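Local structure of C2 toxin component I (Clostridium botulinum, 2J3X) at residues 42-45 and 49-52; 84-89 and 144-149; 304-309 and 334-339. The protein is the enzymatic component of the binary C2 toxin, an ADP-ribosyltransferase that modifies actin in the intoxicated cell. The protein carries 2 engineered substitutions. All coordinates share one frame; numbering follows the deposited sequence.

Overall arrangement
Contacts 1 and 2 belong to the first of two ADP-ribosyltransferase-like regions, contact 3 to the second. The first two are neighbours, with centres 11 Å apart, and they touch twice: Lys50 NZ lies 2.9 Å from Ser148 OG, a probable hydrogen bond, and Leu44 CD1 meets Ile85 CD1 at 3.9 Å. Helix 77-90 thus has residues 42-45 against it as well as Phe146, which leads into strand 147-150. Contact 3 stands apart, its centre 34 Å from that of contact 1 and 32 Å from that of contact 2, on the opposite side of the chain's centre from contact 2. Each contact carries a different sulfate, probably from the crystallisation liquor.

Contact 1 (42-45 and 49-52); sequences NQLK and YKTK. With SO4 (sulfate ion), chain P.
Gln43 lies across one face of the Tyr49 ring along most of its length. Its CB sits 3.0 Å above the ring plane, displaced from the centre toward the rim, and comes within 3.1 Å of Tyr49 CE1, a CH-pi contact. Farther out the extended chain carries the amide over the same ring: the two groups stack with their planes 25° apart, and Gln43 OE1 stands 3.5 Å from Tyr49 CE2. The backbone of Gln43 closes in too, its carbonyl O 3.0 Å from Tyr49 CD1; this and the CB approach are unusually short, so their exact lengths are doubtful.

What brings the ring beneath Gln43 is the first torsion of Tyr49, with CG opposite the backbone N (chi1 166°), so that the phenol reaches back toward the preceding helix. Its hydroxyl is hydrogen-bonded there to the carbonyl of Ala40, fixing the far end of the ring. Leu44 comes from another direction: CG lies in the ring plane at the edge, and CD2 packs 3.6 Å from Tyr49 CE1.

Lys50 follows a different course. Its aliphatic part passes Leu44, then the chain turns at its last torsion (chi4 -83°) and NZ gives a hydrogen bond of 3.0 Å to O1 of the sulfate. A second partner, Ser148 OG, ties the same ammonium to strand 147-150. Thr51 OG1 is 2.8 Å from sulfate O4, but the carbonyl of Lys47 is also within reach of that hydroxyl, so the bond is not settled.

Asp81 on helix 77-90 touches both Gln43 and Tyr49, while Leu177 of strand 175-178 meets Leu44 and Lys50. The arrangement is that of two consecutive helices, 35-42 and 47-59, joined by a short connection, with an aromatic side chain from the first turn of the second helix folded back under the link.

Contact 2 (84-89 and 144-149); sequences RIREAL and FSFISL. With SO4 (sulfate ion), chain M.
Phe146 points its ring end-on into helix 77-90, and three side chains of that helix meet it from different directions. Ile85 supplies the face contact: CG2 rides 3.6 Å above the ring plane, shifted toward the rim, and touches CZ of Phe146 at 3.7 Å. Because CG2 is the branch set opposite the backbone N of Ile85, it leads toward the ring while CG1 swings elsewhere. One turn on, Leu89 comes in at a slant, its CD1 3.8 Å from Phe146 CD1. Arg86 meets the ring at its edge, near the plane, through CG.

This is a helix laid against Phe146, which leads into strand 147-150 in the mixed sheet of the first ADP-ribosyltransferase-like region. Leu186 of the adjacent strand 183-187 touches both Ile85 and Phe146. Just ahead of the strand, the Ser145 hydroxyl bonds to the carbonyl O of Phe146, approaching it 32° out of the carbonyl plane.

Beyond CG, Arg86 runs extended at roughly a right angle to the Phe146 side chain, and its guanidinium is turned 57° from the ring. NH1 approaches O3 of the sulfate at 3.0 Å, near the guanidinium plane, in a bent bond (137° at the hydrogen). NE is held by Gln189 OE1 and NH2 by a glycerol, while Lys72 and Lys224 also hydrogen-bond to the sulfate through their NZ atoms.

Contact 3 (304-309 and 334-339); sequences IPFDLP and DKWTGK. With SO4 (sulfate ion), chain R.
Residues 304-306, in the loop after strand 295-301, form a short 3-10 turn, bonded from Asp307 N to Ile304 O, and face the C-terminal end of helix 326-336 in the second ADP-ribosyltransferase-like region, with the CA atoms of Phe306 and Trp336 8.5 Å apart. After the helix the chain reverses in a type II turn from Trp336 to Lys339, with Gly338 taking the positive phi of its third position (98°).

Phe306 drives its edge into the face of the Trp336 six-membered ring, a T-shaped pair with centroids 5.0 Å apart and planes at 87°. Phe306 CD1 stands 3.6 Å above the indole, over its centre, while Phe306 CB packs 3.7 Å from Trp336 CZ2. On the opposite indole face lies Lys339 CD; folding at its third and fourth torsions carries NZ to sulfate O3, 2.9 Å away.

Phe332, from the preceding helical turn, stacks on Trp336 and meets Phe306 edge-to-face. At the indole's edge, water 1 takes hydrogen bonds from Trp336 NE1 (2.9 Å) and Lys335 NZ and gives one to Phe306 O. The N-H and the carbonyl are thus satisfied through a single water, while the rings meet through carbon and Phe306 O also touches Trp336 CZ2 (3.5 Å).

Contact 1 (42-45 and 49-52)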
ATOM      1  N   ASN A  42      14.284  21.437  -1.517  1.00 23.44           N
ATOM      2  CA  ASN A  42      13.778  22.808  -1.697  1.00 26.03           C
ATOM      3  C   ASN A  42      12.631  22.898  -2.668  1.00 26.42           C
ATOM      4  O   ASN A  42      11.765  23.757  -2.526  1.00 27.85           O
ATOM      5  CB  ASN A  42      14.869  23.679  -2.286  1.00 26.36           C
ATOM      6  CG  ASN A  42      15.669  24.383  -1.241  1.00 30.14           C
ATOM      7  OD1 ASN A  42      16.812  24.786  -1.505  1.00 37.26           O
ATOM      8  ND2 ASN A  42      15.074  24.596  -0.076  1.00 31.33           N
ATOM      9  N   GLN A  43      12.649  22.049  -3.689  1.00 26.01           N
ATOM     10  CA  GLN A  43      11.600  22.071  -4.674  1.00 26.07           C
ATOM     11  C   GLN A  43      10.258  21.667  -4.043  1.00 24.54           C
ATOM     12  O   GLN A  43       9.214  22.015  -4.578  1.00 23.68           O
ATOM     13  CB  GLN A  43      11.960  21.198  -5.869  1.00 26.66           C
ATOM     14  CG  GLN A  43      13.067  21.795  -6.759  1.00 29.40           C
ATOM     15  CD  GLN A  43      13.307  20.958  -7.982  1.00 33.49           C
ATOM     16  OE1 GLN A  43      12.621  21.106  -8.997  1.00 38.44           O
ATOM     17  NE2 GLN A  43      14.250  20.049  -7.893  1.00 35.46           N
ATOM     18  N   LEU A  44      10.293  20.955  -2.909  1.00 23.01           N
ATOM     19  CA  LEU A  44       9.069  20.549  -2.230  1.00 22.90           C
ATOM     20  C   LEU A  44       8.310  21.749  -1.678  1.00 25.37           C
ATOM     21  O   LEU A  44       7.180  21.583  -1.226  1.00 25.24           O
ATOM     22  CB  LEU A  44       9.332  19.542  -1.089  1.00 22.20           C
ATOM     23  CG  LEU A  44       9.944  18.187  -1.488  1.00 19.52           C
ATOM     24  CD1 LEU A  44      10.308  17.362  -0.222  1.00 17.22           C
ATOM     25  CD2 LEU A  44       8.961  17.369  -2.359  1.00 19.01           C
ATOM     26  N   LYS A  45       8.919  22.927  -1.774  1.00 27.41           N
ATOM     27  CA  LYS A  45       8.287  24.214  -1.407  1.00 31.04           C
ATOM     28  C   LYS A  45       7.105  24.534  -2.329  1.00 30.51           C
ATOM     29  O   LYS A  45       6.184  25.257  -1.951  1.00 30.89           O
ATOM     30  CB  LYS A  45       9.322  25.363  -1.458  1.00 31.48           C
ATOM     31  CG  LYS A  45      10.075  25.642  -0.103  1.00 35.36           C
ATOM     32  CD  LYS A  45      11.407  26.441  -0.269  1.00 36.07           C
ATOM     33  CE  LYS A  45      11.173  27.933  -0.543  1.00 43.79           C
ATOM     34  NZ  LYS A  45      12.177  28.858   0.138  1.00 45.51           N
ATOM     35  N   TYR A  49       4.849  20.553  -7.421  1.00 30.00           N
ATOM     36  CA  TYR A  49       5.984  19.612  -7.437  1.00 28.09           C
ATOM     37  C   TYR A  49       5.887  18.607  -6.322  1.00 25.35           C
ATOM     38  O   TYR A  49       6.197  17.465  -6.556  1.00 24.87           O
ATOM     39  CB  TYR A  49       7.352  20.318  -7.414  1.00 29.08           C
ATOM     40  CG  TYR A  49       8.665  19.514  -7.094  1.00 30.07           C
ATOM     41  CD1 TYR A  49       9.070  19.307  -5.774  1.00 30.09           C
ATOM     42  CD2 TYR A  49       9.534  19.058  -8.104  1.00 34.09           C
ATOM     43  CE1 TYR A  49      10.288  18.645  -5.441  1.00 31.62           C
ATOM     44  CE2 TYR A  49      10.781  18.362  -7.784  1.00 32.01           C
ATOM     45  CZ  TYR A  49      11.162  18.176  -6.438  1.00 33.43           C
ATOM     46  OH  TYR A  49      12.398  17.553  -6.036  1.00 29.91           O
ATOM     47  N   LYS A  50       5.487  19.018  -5.118  1.00 22.60           N
ATOM     48  CA  LYS A  50       5.358  18.048  -4.018  1.00 20.37           C
ATOM     49  C   LYS A  50       4.329  16.979  -4.365  1.00 20.45           C
ATOM     50  O   LYS A  50       4.543  15.805  -4.141  1.00 18.15           O
ATOM     51  CB  LYS A  50       4.959  18.716  -2.701  1.00 20.68           C
ATOM     52  CG  LYS A  50       4.857  17.688  -1.566  1.00 18.48           C
ATOM     53  CD  LYS A  50       4.699  18.359  -0.203  1.00 23.94           C
ATOM     54  CE  LYS A  50       4.713  17.307   0.875  1.00 27.17           C
ATOM     55  NZ  LYS A  50       3.373  16.708   1.031  1.00 33.53           N
ATOM     56  N   THR A  51       3.208  17.407  -4.939  1.00 20.62           N
ATOM     57  CA  THR A  51       2.178  16.449  -5.372  1.00 20.96           C
ATOM     58  C   THR A  51       2.756  15.505  -6.434  1.00 19.70           C
ATOM     59  O   THR A  51       2.577  14.272  -6.378  1.00 19.09           O
ATOM     60  CB  THR A  51       0.936  17.214  -5.894  1.00 21.31           C
ATOM     61  OG1 THR A  51       0.325  17.866  -4.773  1.00 21.82           O
ATOM     62  CG2 THR A  51      -0.089  16.241  -6.552  1.00 23.66           C
ATOM     63  N   LYS A  52       3.467  16.091  -7.376  1.00 19.69           N
ATOM     64  CA  LYS A  52       4.038  15.340  -8.493  1.00 19.22           C
ATOM     65  C   LYS A  52       5.052  14.283  -8.007  1.00 18.33           C
ATOM     66  O   LYS A  52       5.048  13.099  -8.459  1.00 16.15           O
ATOM     67  CB  LYS A  52       4.678  16.314  -9.484  1.00 20.29           C
ATOM     68  CG  LYS A  52       5.318  15.644 -10.707  1.00 25.78           C
ATOM     69  CD  LYS A  52       6.836  15.720 -10.710  1.00 33.75           C
ATOM     70  CE  LYS A  52       7.289  16.793 -11.677  1.00 37.58           C
ATOM     71  NZ  LYS A  52       8.682  17.221 -11.364  1.00 41.55           N
TER
HETATM   72  S   SO4 P1446       0.584  15.719  -1.647  1.00 29.28           S
HETATM   73  O1  SO4 P1446       1.481  16.822  -1.283  1.00 25.55           O
HETATM   74  O2  SO4 P1446       1.301  14.599  -2.280  1.00 28.64           O
HETATM   75  O3  SO4 P1446      -0.089  15.196  -0.453  1.00 30.54           O
HETATM   76  O4  SO4 P1446      -0.344  16.230  -2.664  1.00 32.57           O

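Contact 2 (84-89 and 144-149)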
ATOM      1  N   ARG A  84      17.130  11.306  -3.698  1.00 10.95           N
ATOM      2  CA  ARG A  84      17.809  12.367  -2.920  1.00 11.73           C
ATOM      3  C   ARG A  84      17.042  12.793  -1.676  1.00 12.04           C
ATOM      4  O   ARG A  84      17.641  13.096  -0.641  1.00 13.35           O
ATOM      5  CB  ARG A  84      18.118  13.568  -3.814  1.00 10.67           C
ATOM      6  CG  ARG A  84      19.316  13.265  -4.768  1.00 12.53           C
ATOM      7  CD  ARG A  84      19.399  14.250  -5.925  1.00 13.35           C
ATOM      8  NE  ARG A  84      20.373  13.761  -6.915  1.00 13.27           N
ATOM      9  CZ  ARG A  84      20.400  14.152  -8.197  1.00 17.51           C
ATOM     10  NH1 ARG A  84      19.537  15.085  -8.663  1.00 15.65           N
ATOM     11  NH2 ARG A  84      21.311  13.620  -9.023  1.00 13.42           N
ATOM     12  N   ILE A  85      15.718  12.838  -1.797  1.00 11.95           N
ATOM     13  CA  ILE A  85      14.836  13.151  -0.655  1.00 11.69           C
ATOM     14  C   ILE A  85      14.971  12.012   0.363  1.00 11.15           C
ATOM     15  O   ILE A  85      15.102  12.241   1.566  1.00 11.01           O
ATOM     16  CB  ILE A  85      13.368  13.413  -1.102  1.00 12.42           C
ATOM     17  CG1 ILE A  85      13.277  14.715  -1.899  1.00 12.14           C
ATOM     18  CG2 ILE A  85      12.439  13.538   0.134  1.00 10.76           C
ATOM     19  CD1 ILE A  85      11.963  14.821  -2.743  1.00 13.09           C
ATOM     20  N   ARG A  86      14.931  10.765  -0.095  1.00 10.78           N
ATOM     21  CA  ARG A  86      15.091   9.623   0.807  1.00 11.38           C
ATOM     22  C   ARG A  86      16.396   9.712   1.546  1.00 12.85           C
ATOM     23  O   ARG A  86      16.445   9.454   2.769  1.00 13.45           O
ATOM     24  CB  ARG A  86      15.064   8.292   0.036  1.00 11.68           C
ATOM     25  CG  ARG A  86      13.694   7.929  -0.527  1.00  9.39           C
ATOM     26  CD  ARG A  86      13.885   6.586  -1.224  1.00 13.64           C
ATOM     27  NE  ARG A  86      12.744   6.205  -2.061  1.00 12.28           N
ATOM     28  CZ  ARG A  86      12.787   5.251  -2.993  1.00 12.20           C
ATOM     29  NH1 ARG A  86      13.930   4.592  -3.252  1.00 13.57           N
ATOM     30  NH2 ARG A  86      11.678   4.962  -3.665  1.00 12.28           N
ATOM     31  N   GLU A  87      17.448  10.035   0.800  1.00 12.40           N
ATOM     32  CA  GLU A  87      18.789  10.152   1.380  0.50 14.02           C
ATOM     33  C   GLU A  87      18.877  11.305   2.384  1.00 14.19           C
ATOM     34  O   GLU A  87      19.489  11.132   3.461  1.00 15.70           O
ATOM     35  CB  GLU A  87      19.810  10.327   0.263  0.50 13.92           C
ATOM     36  CG  GLU A  87      21.249  10.377   0.684  0.50 14.38           C
ATOM     37  CD  GLU A  87      22.219  10.601  -0.501  0.50 16.66           C
ATOM     38  OE1 GLU A  87      21.795  10.564  -1.673  0.50 23.16           O
ATOM     39  OE2 GLU A  87      23.422  10.821  -0.259  0.50 22.30           O
ATOM     40  N   ALA A  88      18.242  12.429   2.080  1.00 13.65           N
ATOM     41  CA  ALA A  88      18.216  13.576   3.019  1.00 11.89           C
ATOM     42  C   ALA A  88      17.492  13.182   4.316  1.00 13.87           C
ATOM     43  O   ALA A  88      17.928  13.493   5.443  1.00 12.50           O
ATOM     44  CB  ALA A  88      17.524  14.775   2.351  1.00 12.27           C
ATOM     45  N   LEU A  89      16.424  12.409   4.185  1.00 12.31           N
ATOM     46  CA  LEU A  89      15.672  12.001   5.392  1.00 14.54           C
ATOM     47  C   LEU A  89      16.493  11.075   6.317  1.00 15.60           C
ATOM     48  O   LEU A  89      16.353  11.127   7.526  1.00 15.68           O
ATOM     49  CB  LEU A  89      14.334  11.340   4.993  1.00 13.70           C
ATOM     50  CG  LEU A  89      13.329  12.286   4.334  1.00 12.42           C
ATOM     51  CD1 LEU A  89      12.138  11.438   3.801  1.00 13.64           C
ATOM     52  CD2 LEU A  89      12.779  13.252   5.382  1.00 16.77           C
ATOM     53  N   PHE A 144       1.855   5.194   0.488  1.00  9.97           N
ATOM     54  CA  PHE A 144       2.970   4.757  -0.354  1.00  9.60           C
ATOM     55  C   PHE A 144       4.035   5.818  -0.561  1.00  9.98           C
ATOM     56  O   PHE A 144       5.230   5.480  -0.623  1.00 11.41           O
ATOM     57  CB  PHE A 144       2.424   4.266  -1.711  1.00 10.51           C
ATOM     58  CG  PHE A 144       1.424   3.177  -1.572  1.00  8.00           C
ATOM     59  CD1 PHE A 144       1.779   1.898  -1.073  1.00  9.62           C
ATOM     60  CD2 PHE A 144       0.093   3.414  -1.951  1.00  9.56           C
ATOM     61  CE1 PHE A 144       0.791   0.863  -0.981  1.00  8.16           C
ATOM     62  CE2 PHE A 144      -0.887   2.407  -1.857  1.00 11.56           C
ATOM     63  CZ  PHE A 144      -0.540   1.139  -1.356  1.00  8.67           C
ATOM     64  N   SER A 145       3.635   7.084  -0.594  1.00  9.56           N
ATOM     65  CA  SER A 145       4.564   8.187  -0.827  1.00 10.93           C
ATOM     66  C   SER A 145       5.153   8.580   0.528  1.00 11.13           C
ATOM     67  O   SER A 145       4.856   7.948   1.531  1.00 11.23           O
ATOM     68  CB  SER A 145       3.855   9.407  -1.430  1.00 11.30           C
ATOM     69  OG  SER A 145       2.849   9.889  -0.512  1.00 13.18           O
ATOM     70  N   PHE A 146       6.013   9.595   0.520  1.00 12.60           N
ATOM     71  CA  PHE A 146       6.415  10.240   1.777  1.00 12.53           C
ATOM     72  C   PHE A 146       5.136  10.682   2.472  1.00 13.67           C
ATOM     73  O   PHE A 146       4.148  11.041   1.796  1.00 13.90           O
ATOM     74  CB  PHE A 146       7.236  11.472   1.455  1.00 11.59           C
ATOM     75  CG  PHE A 146       8.445  11.148   0.641  1.00 10.34           C
ATOM     76  CD1 PHE A 146       9.534  10.453   1.222  1.00 10.12           C
ATOM     77  CD2 PHE A 146       8.459  11.463  -0.719  1.00 10.50           C
ATOM     78  CE1 PHE A 146      10.692  10.132   0.453  1.00 11.65           C
ATOM     79  CE2 PHE A 146       9.605  11.155  -1.502  1.00 12.33           C
ATOM     80  CZ  PHE A 146      10.709  10.504  -0.927  1.00 10.65           C
ATOM     81  N   ILE A 147       5.168  10.689   3.793  1.00 13.52           N
ATOM     82  CA  ILE A 147       4.026  11.104   4.591  1.00 14.62           C
ATOM     83  C   ILE A 147       4.375  12.446   5.241  1.00 14.46           C
ATOM     84  O   ILE A 147       5.558  12.710   5.559  1.00 14.20           O
ATOM     85  CB  ILE A 147       3.649   9.969   5.586  1.00 14.00           C
ATOM     86  CG1 ILE A 147       2.279  10.166   6.216  1.00 16.38           C
ATOM     87  CG2 ILE A 147       4.749   9.774   6.632  1.00 14.75           C
ATOM     88  CD1 ILE A 147       1.880   8.991   7.154  1.00 17.82           C
ATOM     89  N   SER A 148       3.391  13.343   5.329  1.00 14.17           N
ATOM     90  CA  SER A 148       3.619  14.677   5.902  1.00 15.46           C
ATOM     91  C   SER A 148       2.908  14.728   7.233  1.00 15.32           C
ATOM     92  O   SER A 148       1.817  14.185   7.355  1.00 15.27           O
ATOM     93  CB  SER A 148       3.034  15.742   4.997  1.00 15.54           C
ATOM     94  OG  SER A 148       3.723  15.793   3.741  1.00 17.67           O
ATOM     95  N   LEU A 149       3.515  15.350   8.240  1.00 13.57           N
ATOM     96  CA  LEU A 149       2.866  15.492   9.545  1.00 13.15           C
ATOM     97  C   LEU A 149       2.681  16.983   9.812  1.00 13.09           C
ATOM     98  O   LEU A 149       3.683  17.671  10.119  1.00 13.07           O
ATOM     99  CB  LEU A 149       3.734  14.882  10.638  1.00 13.12           C
ATOM    100  CG  LEU A 149       3.062  14.901  12.023  1.00 12.71           C
ATOM    101  CD1 LEU A 149       2.096  13.714  12.316  1.00 13.33           C
ATOM    102  CD2 LEU A 149       4.149  14.941  13.153  1.00 13.98           C
TER
HETATM  103  S   SO4 M1443      16.232   2.968  -5.424  1.00 12.20           S
HETATM  104  O1  SO4 M1443      15.576   4.175  -6.043  1.00 12.66           O
HETATM  105  O2  SO4 M1443      17.293   3.499  -4.574  1.00 13.36           O
HETATM  106  O3  SO4 M1443      15.277   2.276  -4.551  1.00 12.76           O
HETATM  107  O4  SO4 M1443      16.782   2.081  -6.454  1.00 14.25           O

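Contact 3 (304-309 and 334-339)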
ATOM      1  N   ILE A 304     -10.680  -9.480 -16.326  1.00 12.18           N
ATOM      2  CA  ILE A 304     -11.602 -10.615 -16.308  1.00 13.96           C
ATOM      3  C   ILE A 304     -12.206 -10.925 -14.907  1.00 14.58           C
ATOM      4  O   ILE A 304     -13.423 -11.102 -14.779  1.00 13.81           O
ATOM      5  CB  ILE A 304     -10.979 -11.892 -16.951  1.00 15.67           C
ATOM      6  CG1 ILE A 304     -10.601 -11.617 -18.409  1.00 18.13           C
ATOM      7  CG2 ILE A 304     -11.964 -13.090 -16.796  1.00 17.61           C
ATOM      8  CD1 ILE A 304     -11.755 -11.170 -19.209  1.00 19.23           C
ATOM      9  N   PRO A 305     -11.369 -10.913 -13.835  1.00 14.65           N
ATOM     10  CA  PRO A 305     -11.920 -11.136 -12.495  1.00 14.05           C
ATOM     11  C   PRO A 305     -12.977 -10.127 -12.072  1.00 14.28           C
ATOM     12  O   PRO A 305     -13.750 -10.418 -11.135  1.00 15.16           O
ATOM     13  CB  PRO A 305     -10.667 -11.033 -11.570  1.00 14.39           C
ATOM     14  CG  PRO A 305      -9.518 -11.464 -12.473  1.00 11.52           C
ATOM     15  CD  PRO A 305      -9.905 -10.734 -13.800  1.00 14.08           C
ATOM     16  N   PHE A 306     -13.045  -8.956 -12.728  1.00 11.75           N
ATOM     17  CA  PHE A 306     -14.015  -7.925 -12.325  1.00 12.49           C
ATOM     18  C   PHE A 306     -15.232  -7.888 -13.277  1.00 13.50           C
ATOM     19  O   PHE A 306     -15.968  -6.925 -13.307  1.00 13.40           O
ATOM     20  CB  PHE A 306     -13.297  -6.598 -12.367  1.00 12.08           C
ATOM     21  CG  PHE A 306     -12.080  -6.592 -11.483  1.00 13.58           C
ATOM     22  CD1 PHE A 306     -12.244  -6.544 -10.094  1.00 11.82           C
ATOM     23  CD2 PHE A 306     -10.811  -6.821 -12.024  1.00 12.46           C
ATOM     24  CE1 PHE A 306     -11.110  -6.611  -9.261  1.00 12.46           C
ATOM     25  CE2 PHE A 306      -9.669  -6.880 -11.195  1.00 13.60           C
ATOM     26  CZ  PHE A 306      -9.833  -6.799  -9.833  1.00 14.55           C
ATOM     27  N   ASP A 307     -15.322  -8.887 -14.142  1.00 15.36           N
ATOM     28  CA  ASP A 307     -16.361  -8.878 -15.193  0.50 16.34           C
ATOM     29  C   ASP A 307     -16.168  -7.710 -16.134  1.00 15.85           C
ATOM     30  O   ASP A 307     -17.158  -7.048 -16.575  1.00 16.50           O
ATOM     31  CB  ASP A 307     -17.761  -8.828 -14.568  0.50 17.40           C
ATOM     32  CG  ASP A 307     -18.137 -10.121 -13.879  0.50 21.75           C
ATOM     33  OD1 ASP A 307     -17.368 -11.101 -13.945  0.50 25.72           O
ATOM     34  OD2 ASP A 307     -19.240 -10.187 -13.273  0.50 30.40           O
ATOM     35  N   LEU A 308     -14.911  -7.400 -16.419  1.00 14.74           N
ATOM     36  CA  LEU A 308     -14.597  -6.358 -17.370  1.00 13.83           C
ATOM     37  C   LEU A 308     -13.875  -6.987 -18.565  1.00 13.80           C
ATOM     38  O   LEU A 308     -13.345  -8.079 -18.445  1.00 13.66           O
ATOM     39  CB  LEU A 308     -13.722  -5.244 -16.743  1.00 13.77           C
ATOM     40  CG  LEU A 308     -14.427  -4.421 -15.636  1.00 14.10           C
ATOM     41  CD1 LEU A 308     -13.413  -3.569 -14.888  1.00 13.33           C
ATOM     42  CD2 LEU A 308     -15.491  -3.491 -16.203  1.00 13.30           C
ATOM     43  N   PRO A 309     -13.852  -6.288 -19.700  1.00 14.95           N
ATOM     44  CA  PRO A 309     -13.076  -6.845 -20.847  1.00 15.92           C
ATOM     45  C   PRO A 309     -11.625  -7.076 -20.401  1.00 16.42           C
ATOM     46  O   PRO A 309     -11.131  -6.287 -19.594  1.00 13.79           O
ATOM     47  CB  PRO A 309     -13.097  -5.691 -21.862  1.00 16.23           C
ATOM     48  CG  PRO A 309     -14.313  -4.949 -21.574  1.00 17.92           C
ATOM     49  CD  PRO A 309     -14.520  -5.015 -20.044  1.00 15.24           C
ATOM     50  N   ASP A 334     -15.519   3.011  -6.481  1.00 12.52           N
ATOM     51  CA  ASP A 334     -16.792   3.043  -5.723  1.00 13.65           C
ATOM     52  C   ASP A 334     -17.481   1.682  -5.713  1.00 13.99           C
ATOM     53  O   ASP A 334     -18.050   1.230  -4.688  1.00 15.05           O
ATOM     54  CB  ASP A 334     -17.717   4.122  -6.271  1.00 15.15           C
ATOM     55  CG  ASP A 334     -17.263   5.524  -5.875  1.00 19.40           C
ATOM     56  OD1 ASP A 334     -16.206   5.680  -5.213  1.00 24.52           O
ATOM     57  OD2 ASP A 334     -17.965   6.461  -6.253  1.00 28.48           O
ATOM     58  N   LYS A 335     -17.432   1.007  -6.858  1.00 12.21           N
ATOM     59  CA  LYS A 335     -18.048  -0.309  -6.948  1.00 12.34           C
ATOM     60  C   LYS A 335     -17.310  -1.372  -6.143  1.00 11.78           C
ATOM     61  O   LYS A 335     -17.926  -2.206  -5.446  1.00 12.32           O
ATOM     62  CB  LYS A 335     -18.147  -0.757  -8.413  1.00 11.64           C
ATOM     63  CG  LYS A 335     -18.685  -2.168  -8.536  1.00 10.88           C
ATOM     64  CD  LYS A 335     -18.899  -2.537  -9.961  1.00 12.66           C
ATOM     65  CE  LYS A 335     -19.301  -3.998  -9.998  1.00 14.20           C
ATOM     66  NZ  LYS A 335     -19.523  -4.485 -11.427  1.00 24.37           N
ATOM     67  N   TRP A 336     -15.987  -1.372  -6.233  1.00 10.61           N
ATOM     68  CA  TRP A 336     -15.231  -2.568  -5.778  1.00 10.77           C
ATOM     69  C   TRP A 336     -14.697  -2.459  -4.377  1.00 10.55           C
ATOM     70  O   TRP A 336     -14.331  -3.466  -3.775  1.00 10.64           O
ATOM     71  CB  TRP A 336     -14.098  -2.925  -6.768  1.00 10.26           C
ATOM     72  CG  TRP A 336     -14.702  -3.572  -8.027  1.00 11.26           C
ATOM     73  CD1 TRP A 336     -15.085  -2.947  -9.189  1.00 10.21           C
ATOM     74  CD2 TRP A 336     -15.062  -4.936  -8.165  1.00 10.91           C
ATOM     75  NE1 TRP A 336     -15.675  -3.870 -10.049  1.00 12.60           N
ATOM     76  CE2 TRP A 336     -15.636  -5.098  -9.457  1.00 12.54           C
ATOM     77  CE3 TRP A 336     -14.911  -6.060  -7.342  1.00 12.54           C
ATOM     78  CZ2 TRP A 336     -16.089  -6.321  -9.905  1.00 13.22           C
ATOM     79  CZ3 TRP A 336     -15.350  -7.287  -7.799  1.00 14.98           C
ATOM     80  CH2 TRP A 336     -15.966  -7.396  -9.065  1.00 12.72           C
ATOM     81  N   THR A 337     -14.640  -1.236  -3.855  1.00 11.65           N
ATOM     82  CA  THR A 337     -14.227  -1.120  -2.458  1.00 11.24           C
ATOM     83  C   THR A 337     -15.266  -1.890  -1.648  1.00 11.58           C
ATOM     84  O   THR A 337     -16.482  -1.620  -1.743  1.00 11.82           O
ATOM     85  CB  THR A 337     -14.165   0.361  -2.021  1.00 11.18           C
ATOM     86  OG1 THR A 337     -13.216   1.050  -2.833  1.00 12.28           O
ATOM     87  CG2 THR A 337     -13.666   0.455  -0.543  1.00  9.83           C
ATOM     88  N   GLY A 338     -14.817  -2.842  -0.827  1.00 12.20           N
ATOM     89  CA  GLY A 338     -15.758  -3.537   0.036  1.00 12.08           C
ATOM     90  C   GLY A 338     -16.225  -4.883  -0.499  1.00 13.32           C
ATOM     91  O   GLY A 338     -16.849  -5.663   0.238  1.00 14.03           O
ATOM     92  N   LYS A 339     -15.924  -5.181  -1.759  1.00 12.33           N
ATOM     93  CA  LYS A 339     -16.338  -6.426  -2.366  1.00 14.70           C
ATOM     94  C   LYS A 339     -15.349  -7.541  -2.090  1.00 13.83           C
ATOM     95  O   LYS A 339     -14.184  -7.294  -1.819  1.00 13.92           O
ATOM     96  CB  LYS A 339     -16.457  -6.267  -3.885  1.00 13.40           C
ATOM     97  CG  LYS A 339     -17.639  -5.387  -4.283  1.00 15.98           C
ATOM     98  CD  LYS A 339     -17.933  -5.382  -5.802  1.00 18.93           C
ATOM     99  CE  LYS A 339     -18.509  -6.706  -6.328  1.00 26.08           C
ATOM    100  NZ  LYS A 339     -19.870  -7.003  -5.733  1.00 31.37           N
TER
HETATM  101  S   SO4 R1448     -19.530  -8.991  -2.402  1.00 67.53           S
HETATM  102  O1  SO4 R1448     -18.269  -8.939  -3.127  1.00 66.24           O
HETATM  103  O2  SO4 R1448     -19.465  -8.209  -1.165  1.00 67.75           O
HETATM  104  O3  SO4 R1448     -20.574  -8.464  -3.278  1.00 68.51           O
HETATM  105  O4  SO4 R1448     -19.860 -10.377  -2.045  1.00 69.59           O
HETATM  106  O   HOH W   1     -16.888  -4.122 -12.644  1.00 20.18           O
HETATM  107  O   HOH W   2     -19.928  -7.426 -12.026  1.00 45.04           O